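Local coordinates for protein chemotactic transducer PctC (PDB 5LTV) that binds gamma-aminobutyrate through its Cache-type ligand-binding domain and probably relays the signal to the chemotaxis machinery, at residues Lys125-Ala130 / Ala150-Val155. Sequence-based numbering, arbitrary orientation.
Sequences KDALAA and AMSLPV
Ala127 directs its methyl toward strand 150-155, and Ser152 and Pro154, two residues apart on the same face of the strand, receive it on either side of Leu153. The CB of Ala127 lies 3.6 Å from Ser152 OG and 3.9 Å from Leu153 CA, so the helix comes down on the strand backbone itself; the CA atoms of Ala127 and Leu153 are 4.9 Å apart, a separation that the small alanine side chain permits. Leu153 turns its own side chain to the other face of the sheet, against Ala64 of helix 34-68.

The hydroxyl of Ser152 sits between its backbone N and carbonyl carbon (chi1 61°), a rotamer that brings it beside the Ala127 methyl while it hydrogen-bonds to Trp123 O in the helix's first turn. Beyond the methyl, the Pro154 ring lies against the helix backbone, with CG 3.3 Å from Ala127 O. Leu128 starts out away from the strand, but with CG anti to its carbonyl carbon (chi1 -73°) and CD1 anti to CA, the other branch reaches back; the two side chains pass in opposite directions, and Leu128 CD2 stands 4.0 Å from Pro154 CB.

Segment 125-130 thus crosses segment 150-155 at -57° on the ligand-side face of the Cache domain's sheet. No hydrogen bond joins them directly: small side chains allow the close approach, mostly through van der Waals contact, and the serine hydroxyl ties the strand to the main chain of Trp123, a gamma-aminobutyrate pocket residue, probably helping to hold that turn in place.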
ATOM      1  N   LYS A 125       2.249  -3.259  14.191  1.00 31.00           N
ATOM      2  CA  LYS A 125       3.429  -3.965  14.664  1.00 32.96           C
ATOM      3  C   LYS A 125       4.569  -3.916  13.646  1.00 31.41           C
ATOM      4  O   LYS A 125       5.737  -3.808  14.032  1.00 35.75           O
ATOM      5  CB  LYS A 125       3.065  -5.412  15.005  1.00 34.07           C
ATOM      6  CG  LYS A 125       2.108  -5.541  16.142  1.00 37.69           C
ATOM      7  CD  LYS A 125       1.879  -7.000  16.535  1.00 40.13           C
ATOM      8  CE  LYS A 125       1.095  -7.740  15.448  1.00 45.10           C
ATOM      9  NZ  LYS A 125       0.751  -9.164  15.768  1.00 45.81           N
ATOM     10  N   ASP A 126       4.265  -3.968  12.345  1.00 29.92           N
ATOM     11  CA  ASP A 126       5.349  -3.864  11.349  1.00 29.49           C
ATOM     12  C   ASP A 126       5.932  -2.448  11.266  1.00 34.05           C
ATOM     13  O   ASP A 126       7.139  -2.293  11.046  1.00 31.60           O
ATOM     14  CB  ASP A 126       4.874  -4.332   9.970  1.00 29.04           C
ATOM     15  CG  ASP A 126       4.453  -5.815   9.973  1.00 32.48           C
ATOM     16  OD1 ASP A 126       4.681  -6.478  11.002  1.00 32.81           O
ATOM     17  OD2 ASP A 126       3.881  -6.304   8.976  1.00 37.74           O
ATOM     18  N   ALA A 127       5.121  -1.399  11.441  1.00 34.51           N
ATOM     19  CA  ALA A 127       5.725  -0.067  11.499  1.00 33.80           C
ATOM     20  C   ALA A 127       6.731   0.041  12.654  1.00 34.11           C
ATOM     21  O   ALA A 127       7.812   0.641  12.504  1.00 29.19           O
ATOM     22  CB  ALA A 127       4.640   1.011  11.642  1.00 31.44           C
ATOM     23  N   LEU A 128       6.377  -0.512  13.823  1.00 32.56           N
ATOM     24  CA  LEU A 128       7.266  -0.406  14.967  1.00 33.13           C
ATOM     25  C   LEU A 128       8.515  -1.250  14.762  1.00 37.21           C
ATOM     26  O   LEU A 128       9.621  -0.810  15.090  1.00 39.94           O
ATOM     27  CB  LEU A 128       6.547  -0.811  16.252  1.00 33.02           C
ATOM     28  CG  LEU A 128       5.517   0.179  16.814  1.00 33.81           C
ATOM     29  CD1 LEU A 128       5.098  -0.231  18.209  1.00 33.26           C
ATOM     30  CD2 LEU A 128       6.047   1.611  16.807  1.00 31.00           C
ATOM     31  N   ALA A 129       8.361  -2.451  14.192  1.00 35.30           N
ATOM     32  CA  ALA A 129       9.514  -3.320  13.981  1.00 33.11           C
ATOM     33  C   ALA A 129      10.493  -2.700  12.984  1.00 34.83           C
ATOM     34  O   ALA A 129      11.707  -2.713  13.203  1.00 32.76           O
ATOM     35  CB  ALA A 129       9.067  -4.708  13.510  1.00 28.16           C
ATOM     36  N   ALA A 130       9.985  -2.108  11.905  1.00 35.05           N
ATOM     37  CA  ALA A 130      10.870  -1.480  10.938  1.00 32.61           C
ATOM     38  C   ALA A 130      11.368  -0.105  11.367  1.00 31.00           C
ATOM     39  O   ALA A 130      12.361   0.356  10.815  1.00 33.54           O
ATOM     40  CB  ALA A 130      10.169  -1.374   9.590  1.00 34.06           C
ATOM     41  N   ALA A 150      -1.890  -0.422   3.326  1.00 24.33           N
ATOM     42  CA  ALA A 150      -1.631   0.749   4.144  1.00 27.19           C
ATOM     43  C   ALA A 150      -0.172   1.169   4.016  1.00 27.67           C
ATOM     44  O   ALA A 150       0.706   0.367   3.703  1.00 24.72           O
ATOM     45  CB  ALA A 150      -1.978   0.485   5.612  1.00 26.47           C
ATOM     46  N   MET A 151       0.069   2.441   4.269  1.00 29.22           N
ATOM     47  CA  MET A 151       1.392   2.976   4.499  1.00 24.08           C
ATOM     48  C   MET A 151       1.427   3.486   5.920  1.00 25.21           C
ATOM     49  O   MET A 151       0.549   4.263   6.310  1.00 27.10           O
ATOM     50  CB  MET A 151       1.663   4.096   3.522  1.00 24.85           C
ATOM     51  CG  MET A 151       1.906   3.604   2.144  1.00 26.50           C
ATOM     52  SD  MET A 151       1.595   4.934   0.948  1.00 32.81           S
ATOM     53  CE  MET A 151       1.946   4.073  -0.619  1.00 29.46           C
ATOM     54  N   SER A 152       2.409   3.036   6.711  1.00 24.77           N
ATOM     55  CA  SER A 152       2.394   3.318   8.153  1.00 27.84           C
ATOM     56  C   SER A 152       3.808   3.581   8.670  1.00 29.31           C
ATOM     57  O   SER A 152       4.801   3.114   8.093  1.00 22.82           O
ATOM     58  CB  SER A 152       1.750   2.165   8.975  1.00 24.45           C
ATOM     59  OG  SER A 152       2.464   0.913   8.826  1.00 26.64           O
ATOM     60  N   LEU A 153       3.889   4.355   9.755  1.00 26.51           N
ATOM     61  CA  LEU A 153       5.181   4.654  10.347  1.00 28.13           C
ATOM     62  C   LEU A 153       4.995   5.117  11.786  1.00 28.41           C
ATOM     63  O   LEU A 153       3.975   5.735  12.113  1.00 27.03           O
ATOM     64  CB  LEU A 153       5.955   5.711   9.536  1.00 34.13           C
ATOM     65  CG  LEU A 153       5.446   7.041   8.955  1.00 34.02           C
ATOM     66  CD1 LEU A 153       4.097   7.525   9.448  1.00 32.39           C
ATOM     67  CD2 LEU A 153       6.514   8.112   9.168  1.00 29.87           C
ATOM     68  N   PRO A 154       5.981   4.860  12.658  1.00 28.58           N
ATOM     69  CA  PRO A 154       5.892   5.333  14.044  1.00 26.78           C
ATOM     70  C   PRO A 154       5.876   6.844  14.104  1.00 26.33           C
ATOM     71  O   PRO A 154       6.422   7.524  13.239  1.00 33.41           O
ATOM     72  CB  PRO A 154       7.158   4.773  14.698  1.00 28.51           C
ATOM     73  CG  PRO A 154       7.629   3.660  13.697  1.00 31.35           C
ATOM     74  CD  PRO A 154       7.283   4.226  12.364  1.00 27.07           C
ATOM     75  N   VAL A 155       5.196   7.361  15.125  1.00 29.75           N
ATOM     76  CA  VAL A 155       5.152   8.785  15.478  1.00 28.94           C
ATOM     77  C   VAL A 155       5.670   8.934  16.903  1.00 31.12           C
ATOM     78  O   VAL A 155       5.112   8.341  17.840  1.00 31.67           O
ATOM     79  CB  VAL A 155       3.717   9.346  15.382  1.00 30.55           C
ATOM     80  CG1 VAL A 155       3.697  10.879  15.652  1.00 27.21           C
ATOM     81  CG2 VAL A 155       3.103   9.004  14.026  1.00 30.65           C
TER